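Local coordinates for protein terminal oxygenase component of carbazole 1,9a-dioxygenase (Sphingomonas, PDB 3GKQ) that probably dihydroxylates carbazole at its angular position, passing electrons from a Rieske [2Fe-2S] cluster to a mononuclear non-haem iron, at residues G97-W102 with K106-L111; R60-V65 with Y86-I91; P343-D348 with R352-F357; G177-F182 with E365-A370. All blocks are in the same frame, centred on the assembly; numbering follows the deposited sequence.

Interaction 1: residues G97-W102 with K106-L111; sequences GWTYRW and KLVDIL. With FES (Fe2/s2 (inorganic) cluster), chain H.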
# COMPACT_ATOMS: atom_id res chain seq x y z
N GLY A 97 -22.93 23.82 5.25
CA GLY A 97 -24.33 23.71 5.62
C GLY A 97 -25.39 23.41 4.58
O GLY A 97 -26.56 23.74 4.81
N TRP A 98 -25.03 22.83 3.44
CA TRP A 98 -26.06 22.50 2.46
C TRP A 98 -26.92 21.48 3.21
O TRP A 98 -26.39 20.53 3.80
CB TRP A 98 -25.46 21.89 1.19
CG TRP A 98 -24.90 22.93 0.24
CD1 TRP A 98 -24.28 24.11 0.57
CD2 TRP A 98 -24.85 22.84 -1.19
NE1 TRP A 98 -23.84 24.75 -0.56
CE2 TRP A 98 -24.17 23.99 -1.66
CE3 TRP A 98 -25.30 21.89 -2.12
CZ2 TRP A 98 -23.94 24.21 -3.02
CZ3 TRP A 98 -25.06 22.12 -3.47
CH2 TRP A 98 -24.39 23.27 -3.91
N THR A 99 -28.23 21.69 3.19
CA THR A 99 -29.15 20.84 3.94
C THR A 99 -30.09 20.01 3.08
O THR A 99 -30.80 20.54 2.23
CB THR A 99 -29.96 21.72 4.92
OG1 THR A 99 -29.04 22.43 5.76
CG2 THR A 99 -30.89 20.88 5.79
N TYR A 100 -30.09 18.70 3.33
CA TYR A 100 -30.90 17.75 2.56
C TYR A 100 -31.89 16.96 3.42
O TYR A 100 -31.61 16.65 4.57
CB TYR A 100 -30.00 16.73 1.85
CG TYR A 100 -28.76 17.29 1.18
CD1 TYR A 100 -27.60 17.54 1.92
CD2 TYR A 100 -28.73 17.53 -0.19
CE1 TYR A 100 -26.44 18.02 1.29
CE2 TYR A 100 -27.59 18.00 -0.82
CZ TYR A 100 -26.44 18.24 -0.08
OH TYR A 100 -25.31 18.69 -0.72
N ARG A 101 -33.04 16.62 2.83
CA ARG A 101 -34.04 15.83 3.53
C ARG A 101 -33.69 14.35 3.37
O ARG A 101 -33.28 13.91 2.29
CB ARG A 101 -35.44 16.06 2.95
CG ARG A 101 -36.09 17.40 3.31
CD ARG A 101 -37.51 17.46 2.75
NE ARG A 101 -38.36 16.39 3.28
CZ ARG A 101 -39.04 16.46 4.42
NH1 ARG A 101 -38.99 17.55 5.17
NH2 ARG A 101 -39.77 15.43 4.82
N TRP A 102 -33.87 13.58 4.44
CA TRP A 102 -33.59 12.15 4.41
C TRP A 102 -34.53 11.38 3.49
O TRP A 102 -34.10 10.47 2.78
CB TRP A 102 -33.69 11.54 5.81
CG TRP A 102 -32.60 11.94 6.75
CD1 TRP A 102 -32.67 12.88 7.74
CD2 TRP A 102 -31.27 11.41 6.80
NE1 TRP A 102 -31.47 12.96 8.41
CE2 TRP A 102 -30.59 12.07 7.85
CE3 TRP A 102 -30.58 10.44 6.06
CZ2 TRP A 102 -29.26 11.80 8.18
CZ3 TRP A 102 -29.25 10.16 6.38
CH2 TRP A 102 -28.61 10.84 7.43
N LYS A 106 -33.61 15.87 -1.23
CA LYS A 106 -33.68 17.24 -1.77
C LYS A 106 -32.92 18.31 -0.98
O LYS A 106 -32.96 18.35 0.25
CB LYS A 106 -35.14 17.67 -1.91
CG LYS A 106 -35.30 19.11 -2.39
CD LYS A 106 -36.76 19.54 -2.40
CE LYS A 106 -36.91 21.01 -2.78
NZ LYS A 106 -36.44 21.27 -4.17
N LEU A 107 -32.22 19.17 -1.72
CA LEU A 107 -31.48 20.28 -1.12
C LEU A 107 -32.55 21.33 -0.84
O LEU A 107 -32.92 22.10 -1.72
CB LEU A 107 -30.46 20.83 -2.12
CG LEU A 107 -29.63 22.04 -1.68
CD1 LEU A 107 -28.78 21.68 -0.47
CD2 LEU A 107 -28.75 22.50 -2.84
N VAL A 108 -33.03 21.35 0.40
CA VAL A 108 -34.09 22.27 0.81
C VAL A 108 -33.63 23.60 1.41
O VAL A 108 -34.40 24.56 1.48
CB VAL A 108 -35.02 21.57 1.83
CG1 VAL A 108 -34.25 21.24 3.11
CG2 VAL A 108 -36.22 22.45 2.14
N ASP A 109 -32.38 23.65 1.85
CA ASP A 109 -31.85 24.87 2.45
C ASP A 109 -30.32 24.88 2.40
O ASP A 109 -29.69 23.84 2.21
CB ASP A 109 -32.27 24.98 3.92
CG ASP A 109 -33.73 25.40 4.10
OD1 ASP A 109 -34.06 26.57 3.78
OD2 ASP A 109 -34.54 24.57 4.55
N ILE A 110 -29.75 26.07 2.55
CA ILE A 110 -28.30 26.24 2.60
C ILE A 110 -28.08 27.25 3.72
O ILE A 110 -28.18 28.46 3.52
CB ILE A 110 -27.70 26.77 1.28
CG1 ILE A 110 -27.92 25.75 0.16
CG2 ILE A 110 -26.21 27.00 1.47
CD1 ILE A 110 -27.34 26.17 -1.18
N LEU A 111 -27.79 26.72 4.91
CA LEU A 111 -27.57 27.52 6.11
C LEU A 111 -26.62 28.70 5.96
O LEU A 111 -26.83 29.74 6.58
CB LEU A 111 -27.08 26.60 7.23
CG LEU A 111 -28.11 25.76 8.00
CD1 LEU A 111 -29.26 25.35 7.12
CD2 LEU A 111 -27.41 24.55 8.60
FE1 FES H . -21.00 20.18 1.75
FE2 FES H . -20.00 22.63 0.95
S1 FES H . -21.94 22.29 1.97
S2 FES H . -19.02 20.54 0.80
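Ile-110 and Trp-98 lie side by side and point the same way, with Ile-110 CD1 over one face of the indole, 3.9 Å from the centroid of the five-membered ring and 12° off its normal. Leu-107 reaches the other end of the same ring system, where its CD2 is 3.6 Å from Trp-98 CE3. Its second methyl, CD1, sits over a face of the Tyr-100 ring, 4.2 Å from the centroid. In Leu-107, chi1 of 177° sets CG anti to the backbone N, and chi2 of 62° sends each methyl to its own ring. These residues line one face of an antiparallel beta hairpin in the Rieske domain; Trp-98 CD1 approaches sulfur S1 of the [2Fe-2S] cluster to 3.3 Å, and Tyr-100 OH bonds to Leu-73 N. The hairpin carries a classic beta bulge: Val-108 and Asp-109 both face Thr-99, whose N donates to Asp-109 O at 2.8 Å while its O accepts from Val-108 N at 3.0 Å. Gly-97 O is gripped twice, from opposite faces of its carbonyl plane, by Thr-99 OG1 (3.0 Å; also bonded to Ser-92 OG) and Leu-111 N (3.2 Å). Phe-357 of the second subunit meets Trp-98 edge-to-face.

Interaction 2: residues R60-V65 with Y86-I91; sequences RVDGVV and YSKATI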
# COMPACT_ATOMS: atom_id res chain seq x y z
N ARG A 60 -32.76 6.59 10.80
CA ARG A 60 -34.12 6.21 11.12
C ARG A 60 -34.84 7.44 11.66
O ARG A 60 -34.45 8.00 12.69
CB ARG A 60 -34.11 5.08 12.15
CG ARG A 60 -35.47 4.68 12.68
CD ARG A 60 -35.39 3.33 13.36
NE ARG A 60 -36.10 2.33 12.58
CZ ARG A 60 -35.60 1.17 12.20
NH1 ARG A 60 -34.36 0.82 12.51
NH2 ARG A 60 -36.35 0.35 11.48
N VAL A 61 -35.87 7.87 10.95
CA VAL A 61 -36.65 9.04 11.33
C VAL A 61 -38.10 8.62 11.53
O VAL A 61 -38.75 8.15 10.59
CB VAL A 61 -36.58 10.13 10.24
CG1 VAL A 61 -37.33 11.38 10.70
CG2 VAL A 61 -35.13 10.46 9.93
N ASP A 62 -38.60 8.81 12.75
CA ASP A 62 -39.96 8.41 13.09
C ASP A 62 -40.14 6.94 12.75
O ASP A 62 -41.12 6.55 12.11
CB ASP A 62 -40.99 9.26 12.33
CG ASP A 62 -40.96 10.72 12.74
OD1 ASP A 62 -40.74 10.99 13.95
OD2 ASP A 62 -41.16 11.60 11.87
N GLY A 63 -39.17 6.13 13.17
CA GLY A 63 -39.23 4.70 12.94
C GLY A 63 -38.98 4.22 11.52
O GLY A 63 -38.86 3.01 11.30
N VAL A 64 -38.87 5.13 10.56
CA VAL A 64 -38.65 4.75 9.17
C VAL A 64 -37.20 4.94 8.71
O VAL A 64 -36.63 6.02 8.88
CB VAL A 64 -39.58 5.54 8.22
CG1 VAL A 64 -39.36 5.10 6.78
CG2 VAL A 64 -41.03 5.33 8.63
N VAL A 65 -36.62 3.89 8.13
CA VAL A 65 -35.24 3.95 7.66
C VAL A 65 -35.13 4.62 6.30
O VAL A 65 -35.85 4.28 5.37
CB VAL A 65 -34.61 2.53 7.55
CG1 VAL A 65 -33.15 2.63 7.08
CG2 VAL A 65 -34.68 1.82 8.89
N TYR A 86 -29.96 19.53 12.08
CA TYR A 86 -30.58 20.65 12.79
C TYR A 86 -32.10 20.70 12.70
O TYR A 86 -32.73 21.65 13.16
CB TYR A 86 -29.96 21.96 12.31
CG TYR A 86 -28.48 22.01 12.61
CD1 TYR A 86 -28.03 22.05 13.93
CD2 TYR A 86 -27.54 21.92 11.59
CE1 TYR A 86 -26.67 22.00 14.22
CE2 TYR A 86 -26.18 21.87 11.87
CZ TYR A 86 -25.75 21.91 13.19
OH TYR A 86 -24.41 21.84 13.47
N SER A 87 -32.68 19.66 12.10
CA SER A 87 -34.12 19.52 11.99
C SER A 87 -34.31 18.02 11.87
O SER A 87 -33.45 17.32 11.33
CB SER A 87 -34.66 20.23 10.74
OG SER A 87 -34.85 19.33 9.67
N LYS A 88 -35.43 17.52 12.40
CA LYS A 88 -35.73 16.10 12.38
C LYS A 88 -35.64 15.42 11.01
O LYS A 88 -35.14 14.31 10.89
CB LYS A 88 -37.14 15.86 12.95
CG LYS A 88 -37.59 14.42 12.91
CD LYS A 88 -39.10 14.29 13.04
CE LYS A 88 -39.83 14.84 11.81
NZ LYS A 88 -39.44 14.14 10.53
N ALA A 89 -36.13 16.10 9.99
CA ALA A 89 -36.16 15.54 8.64
C ALA A 89 -34.94 15.77 7.76
O ALA A 89 -34.91 15.31 6.63
CB ALA A 89 -37.40 16.06 7.91
N THR A 90 -33.92 16.45 8.27
CA THR A 90 -32.76 16.73 7.44
C THR A 90 -31.39 16.54 8.07
O THR A 90 -31.25 16.30 9.27
CB THR A 90 -32.79 18.19 6.94
OG1 THR A 90 -32.53 19.07 8.04
CG2 THR A 90 -34.13 18.53 6.33
N ILE A 91 -30.38 16.64 7.22
CA ILE A 91 -28.99 16.56 7.62
C ILE A 91 -28.33 17.73 6.92
O ILE A 91 -28.66 18.03 5.77
CB ILE A 91 -28.31 15.23 7.17
CG1 ILE A 91 -26.82 15.27 7.55
CG2 ILE A 91 -28.47 15.03 5.67
CD1 ILE A 91 -26.10 13.93 7.37
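A type I' beta turn, Val-61 to Val-64, links strands 54-61 and 64-69 of the Rieske domain, and its flank meets a type I turn, Ser-87 to Thr-90, that leads into strand 90-92. Lys-88 NZ forms a salt bridge with Asp-62 OD2 at 3.3 Å, a weak hydrogen bond by its length, and lies 3.5 Å from Val-61 CG1. The lysine starts with CG anti to the backbone N (chi1 177°), then bends at chi3 (68°) and chi4 (59°), which folds the ammonium back over the valine methyl. Its CG is also 3.8 Å from Val-61 CG1, and its CD 3.6 Å from Asp-62 OD2. The Asp-62 and Lys-88 side chains cross at about a right angle. Both are exposed, so solvent probably weakens the ion pair, whereas Val-61 is buried. Each turn is braced from within, Val-61 N to Val-64 O at 2.9 Å and Ser-87 OG to Thr-90 OG1 at 2.8 Å. Glu-43 accepts from the backbone N of Asp-62 and Gly-63. The contact joins the turn ending the 54-61/64-69 hairpin to the turn leading into strand 90-92, an edge strand of the other three-stranded sheet, next to strand 98-101.

Interaction 3: residues P343-D348 with R352-F357; sequences PFYADD and REEVLF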
# COMPACT_ATOMS: atom_id res chain seq x y z
N PRO A 343 -6.45 -14.36 -4.17
CA PRO A 343 -5.44 -13.96 -5.16
C PRO A 343 -5.46 -14.72 -6.49
O PRO A 343 -5.12 -14.16 -7.53
CB PRO A 343 -4.12 -14.14 -4.40
CG PRO A 343 -4.43 -15.22 -3.39
CD PRO A 343 -5.82 -14.85 -2.93
N PHE A 344 -5.87 -15.98 -6.46
CA PHE A 344 -5.92 -16.78 -7.67
C PHE A 344 -6.97 -16.25 -8.64
O PHE A 344 -6.79 -16.31 -9.85
CB PHE A 344 -6.24 -18.24 -7.32
CG PHE A 344 -6.10 -19.20 -8.47
CD1 PHE A 344 -4.90 -19.32 -9.16
CD2 PHE A 344 -7.16 -20.05 -8.82
CE1 PHE A 344 -4.74 -20.27 -10.18
CE2 PHE A 344 -7.01 -21.00 -9.84
CZ PHE A 344 -5.81 -21.12 -10.51
N TYR A 345 -8.06 -15.71 -8.09
CA TYR A 345 -9.14 -15.18 -8.92
C TYR A 345 -9.18 -13.65 -9.06
O TYR A 345 -9.85 -13.13 -9.94
CB TYR A 345 -10.50 -15.67 -8.37
CG TYR A 345 -10.72 -17.16 -8.53
CD1 TYR A 345 -11.21 -17.68 -9.72
CD2 TYR A 345 -10.38 -18.04 -7.50
CE1 TYR A 345 -11.36 -19.06 -9.89
CE2 TYR A 345 -10.53 -19.43 -7.67
CZ TYR A 345 -11.01 -19.92 -8.87
OH TYR A 345 -11.15 -21.28 -9.06
N ALA A 346 -8.46 -12.94 -8.19
CA ALA A 346 -8.47 -11.48 -8.23
C ALA A 346 -8.08 -10.86 -9.57
O ALA A 346 -8.60 -9.82 -9.95
CB ALA A 346 -7.59 -10.92 -7.11
N ASP A 347 -7.17 -11.51 -10.29
CA ASP A 347 -6.72 -11.00 -11.59
C ASP A 347 -7.36 -11.73 -12.77
O ASP A 347 -6.87 -11.64 -13.89
CB ASP A 347 -5.20 -11.09 -11.70
CG ASP A 347 -4.68 -12.49 -11.43
OD1 ASP A 347 -5.43 -13.46 -11.66
OD2 ASP A 347 -3.51 -12.62 -11.00
N ASP A 348 -8.44 -12.46 -12.50
CA ASP A 348 -9.17 -13.20 -13.53
C ASP A 348 -8.48 -14.46 -14.05
O ASP A 348 -9.10 -15.24 -14.78
CB ASP A 348 -9.49 -12.29 -14.73
CG ASP A 348 -10.28 -11.05 -14.33
OD1 ASP A 348 -11.27 -11.19 -13.59
OD2 ASP A 348 -9.92 -9.95 -14.78
N ARG A 352 -9.72 -19.24 -15.66
CA ARG A 352 -9.19 -20.00 -16.79
C ARG A 352 -8.27 -21.15 -16.37
O ARG A 352 -8.23 -22.19 -17.02
CB ARG A 352 -8.39 -19.09 -17.73
CG ARG A 352 -8.81 -17.63 -17.70
CD ARG A 352 -10.16 -17.40 -18.36
NE ARG A 352 -10.56 -16.00 -18.27
CZ ARG A 352 -11.56 -15.46 -18.96
NH1 ARG A 352 -12.26 -16.20 -19.81
NH2 ARG A 352 -11.86 -14.18 -18.81
N GLU A 353 -7.53 -20.95 -15.29
CA GLU A 353 -6.57 -21.95 -14.83
C GLU A 353 -7.06 -23.00 -13.83
O GLU A 353 -6.39 -24.01 -13.63
CB GLU A 353 -5.34 -21.25 -14.25
CG GLU A 353 -4.57 -20.42 -15.25
CD GLU A 353 -3.36 -19.77 -14.62
OE1 GLU A 353 -2.55 -20.48 -13.99
OE2 GLU A 353 -3.22 -18.53 -14.75
N GLU A 354 -8.20 -22.75 -13.20
CA GLU A 354 -8.74 -23.71 -12.24
C GLU A 354 -8.94 -25.06 -12.92
O GLU A 354 -9.17 -25.12 -14.13
CB GLU A 354 -10.09 -23.21 -11.70
CG GLU A 354 -11.21 -23.23 -12.75
CD GLU A 354 -12.48 -22.50 -12.32
OE1 GLU A 354 -12.53 -21.96 -11.19
OE2 GLU A 354 -13.44 -22.46 -13.11
N VAL A 355 -8.83 -26.14 -12.15
CA VAL A 355 -9.05 -27.49 -12.68
C VAL A 355 -10.18 -28.06 -11.83
O VAL A 355 -9.95 -28.54 -10.71
CB VAL A 355 -7.80 -28.39 -12.54
CG1 VAL A 355 -8.14 -29.81 -12.99
CG2 VAL A 355 -6.67 -27.84 -13.40
N LEU A 356 -11.39 -28.01 -12.36
CA LEU A 356 -12.56 -28.47 -11.63
C LEU A 356 -12.84 -29.97 -11.71
O LEU A 356 -12.39 -30.65 -12.64
CB LEU A 356 -13.79 -27.71 -12.12
CG LEU A 356 -13.66 -26.18 -12.10
CD1 LEU A 356 -14.97 -25.56 -12.57
CD2 LEU A 356 -13.33 -25.72 -10.69
N PHE A 357 -13.58 -30.50 -10.73
CA PHE A 357 -13.94 -31.91 -10.78
C PHE A 357 -15.45 -32.07 -10.61
O PHE A 357 -16.18 -31.08 -10.47
CB PHE A 357 -13.10 -32.76 -9.79
CG PHE A 357 -13.40 -32.55 -8.33
CD1 PHE A 357 -13.84 -31.33 -7.83
CD2 PHE A 357 -13.16 -33.59 -7.42
CE1 PHE A 357 -14.03 -31.14 -6.46
CE2 PHE A 357 -13.34 -33.41 -6.05
CZ PHE A 357 -13.78 -32.19 -5.56
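Tyr-345 OH donates to Glu-354 OE1 at 2.6 Å, the one hydrogen bond between segments 343-348 and 352-357. The carboxylate oxygen lies at the edge of the phenol ring, near its plane, and uses its anti lone pair, pointing away from OE2. The two side chains cross at about a right angle, with ring and carboxylate planes 65° apart. Glu-354 CG stands between the backbone N and the carbonyl carbon (chi1 69°), and this, with the extended chain beyond, carries OE1 to the hydroxyl. Glu-354 CB, placed by the backbone, lies 3.4 Å from Tyr-345 OH. Beside this bond Phe-344 CZ packs on Glu-353 CB (3.8 Å) and on the backbone N of Glu-354 (4.0 Å), where helix 349-353 ends. The same ring puts CD2 3.6 Å above a face of Tyr-345. The contact thus folds the end of helix 332-346 against the exit of the short helix that follows it. Outside, Glu-354 OE2 forms salt bridges with Arg-367 and Arg-14, and Tyr-345 OH is also hydrogen-bonded to Arg-75 NE of the third subunit. Both oxygens of the buried carboxylate are engaged, and the nearby arginines would be expected to favour its ionised form.

Interaction 4: residues G177-F182 with E365-A370; sequences GVENGF and EWRRLA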
# COMPACT_ATOMS: atom_id res chain seq x y z
N GLY A 177 -16.93 -15.80 -1.60
CA GLY A 177 -17.89 -16.19 -0.58
C GLY A 177 -18.96 -17.09 -1.16
O GLY A 177 -19.27 -18.14 -0.59
N VAL A 178 -19.52 -16.70 -2.30
CA VAL A 178 -20.56 -17.50 -2.95
C VAL A 178 -20.00 -18.82 -3.45
O VAL A 178 -20.62 -19.86 -3.29
CB VAL A 178 -21.20 -16.74 -4.14
CG1 VAL A 178 -22.49 -17.44 -4.57
CG2 VAL A 178 -21.50 -15.31 -3.75
N GLU A 179 -18.82 -18.76 -4.07
CA GLU A 179 -18.17 -19.96 -4.58
C GLU A 179 -18.00 -20.95 -3.42
O GLU A 179 -18.41 -22.11 -3.51
CB GLU A 179 -16.80 -19.63 -5.18
CG GLU A 179 -16.80 -18.78 -6.47
CD GLU A 179 -16.99 -19.61 -7.74
OE1 GLU A 179 -16.39 -20.70 -7.83
OE2 GLU A 179 -17.73 -19.17 -8.65
N ASN A 180 -17.41 -20.48 -2.32
CA ASN A 180 -17.19 -21.31 -1.14
C ASN A 180 -18.51 -21.80 -0.52
O ASN A 180 -18.63 -22.96 -0.15
CB ASN A 180 -16.38 -20.51 -0.10
CG ASN A 180 -16.35 -21.17 1.28
OD1 ASN A 180 -16.89 -20.63 2.25
ND2 ASN A 180 -15.71 -22.33 1.37
N GLY A 181 -19.49 -20.91 -0.44
CA GLY A 181 -20.77 -21.30 0.13
C GLY A 181 -21.52 -22.40 -0.60
O GLY A 181 -22.02 -23.34 0.02
N PHE A 182 -21.58 -22.31 -1.93
CA PHE A 182 -22.29 -23.29 -2.75
C PHE A 182 -21.39 -24.41 -3.29
O PHE A 182 -21.63 -24.95 -4.37
CB PHE A 182 -22.99 -22.57 -3.90
CG PHE A 182 -24.03 -23.40 -4.60
CD1 PHE A 182 -25.09 -23.95 -3.89
CD2 PHE A 182 -23.96 -23.61 -5.97
CE1 PHE A 182 -26.07 -24.69 -4.53
CE2 PHE A 182 -24.94 -24.34 -6.63
CZ PHE A 182 -26.00 -24.89 -5.91
N GLU A 365 -23.18 -24.34 -12.60
CA GLU A 365 -24.58 -24.03 -12.90
C GLU A 365 -24.94 -22.67 -12.33
O GLU A 365 -25.73 -21.93 -12.92
CB GLU A 365 -25.51 -25.11 -12.33
CG GLU A 365 -25.52 -26.40 -13.13
CD GLU A 365 -25.88 -26.17 -14.59
OE1 GLU A 365 -26.95 -25.57 -14.86
OE2 GLU A 365 -25.10 -26.58 -15.46
N TRP A 366 -24.37 -22.33 -11.18
CA TRP A 366 -24.63 -21.04 -10.56
C TRP A 366 -24.03 -19.91 -11.41
O TRP A 366 -24.68 -18.90 -11.67
CB TRP A 366 -24.05 -21.00 -9.14
CG TRP A 366 -23.56 -19.65 -8.71
CD1 TRP A 366 -22.25 -19.25 -8.57
CD2 TRP A 366 -24.36 -18.50 -8.39
NE1 TRP A 366 -22.20 -17.93 -8.19
CE2 TRP A 366 -23.47 -17.44 -8.07
CE3 TRP A 366 -25.74 -18.25 -8.36
CZ2 TRP A 366 -23.92 -16.17 -7.72
CZ3 TRP A 366 -26.18 -16.98 -8.00
CH2 TRP A 366 -25.27 -15.95 -7.69
N ARG A 367 -22.79 -20.10 -11.86
CA ARG A 367 -22.13 -19.08 -12.68
C ARG A 367 -22.90 -18.83 -13.97
O ARG A 367 -23.01 -17.68 -14.42
CB ARG A 367 -20.68 -19.52 -12.96
CG ARG A 367 -20.04 -20.14 -11.72
CD ARG A 367 -18.60 -19.76 -11.43
NE ARG A 367 -17.64 -20.38 -12.33
CZ ARG A 367 -16.47 -20.89 -11.94
NH1 ARG A 367 -16.10 -20.88 -10.67
NH2 ARG A 367 -15.66 -21.41 -12.85
N ARG A 368 -23.46 -19.88 -14.56
CA ARG A 368 -24.24 -19.75 -15.79
C ARG A 368 -25.55 -19.02 -15.52
O ARG A 368 -25.92 -18.09 -16.24
CB ARG A 368 -24.54 -21.13 -16.39
CG ARG A 368 -23.31 -21.89 -16.88
CD ARG A 368 -23.67 -23.33 -17.23
NE ARG A 368 -24.56 -23.41 -18.38
CZ ARG A 368 -24.15 -23.49 -19.64
NH1 ARG A 368 -22.85 -23.51 -19.92
NH2 ARG A 368 -25.03 -23.55 -20.63
N LEU A 369 -26.25 -19.44 -14.47
CA LEU A 369 -27.52 -18.82 -14.11
C LEU A 369 -27.31 -17.36 -13.72
O LEU A 369 -28.03 -16.47 -14.19
CB LEU A 369 -28.18 -19.59 -12.95
CG LEU A 369 -29.51 -19.02 -12.43
CD1 LEU A 369 -30.44 -20.16 -12.02
CD2 LEU A 369 -29.25 -18.10 -11.25
N ALA A 370 -26.31 -17.10 -12.88
CA ALA A 370 -26.03 -15.73 -12.46
C ALA A 370 -25.68 -14.85 -13.66
O ALA A 370 -26.11 -13.70 -13.73
CB ALA A 370 -24.88 -15.72 -11.46
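Val-178 CG1 presses on the indole of Trp-366, 3.6 Å from CE2 and 3.3 Å above the ring plane, offset toward the rim. The methyl is anti to the backbone N, and the valine and tryptophan side chains meet at about a right angle. Ala-370 CB, one turn further along the tryptophan's own helix, lies 3.7 Å above the opposite face, so the indole is held between aliphatic groups. Phe-182 adds a lighter contact, its CD2 4.1 Å from Trp-366 CB. The polar part is a salt bridge in which one nitrogen serves both carboxylate oxygens: Arg-367 NH1 reaches Glu-179 OE2 at 3.1 Å with a good N-H...O angle of 165°, and OE1 at 2.9 Å with a bent, weak angle of 124°. OE2 is met on its syn side and lies close to the guanidinium plane. Bends at chi2 in both chains, and at chi3 in the arginine, bring the two groups together; their planes are 36° apart. In the next shell, Arg-367 NH2 is held by Glu-354 OE2 and its side chain rests on Trp-18 in a cation-pi contact. Glu-179 OE2 bonds to Tyr-21 OH, and OE1 pairs with Arg-75 of the third subunit, a residue of that subunit's [2Fe-2S] cluster pocket. Phe-182 is about 8 Å, side chain to side chain, from the iron ligand His-186. Helices 174-181 and 361-373 thus pack together over the large antiparallel sheet, where Val-265 of strand 262-266 touches Val-178, Phe-182 and Trp-366, and Val-228 of strand 227-230 touches Phe-182.

In the fold
Along the chain, interaction 2 closes before interaction 1 opens, and both precede interaction 3, which is nested inside the loop closed by interaction 4. The contacts form two pairs. Interactions 1 and 2, with centres 13 Å apart, share the Rieske domain, where strands 90-92 and 98-101 are sheet neighbours; Tyr-100 N to Ile-91 O, 2.9 Å, probably joins them. Interactions 3 and 4, centres 14 Å apart in the ring-hydroxylase domain, are tied by the salt bridge of Glu-354 OE2 to Arg-367 NH2. Interactions 1 and 4 have centres about 43 Å apart, but the trimer brings such regions together: the first pair touches the second subunit, and the other pair the third.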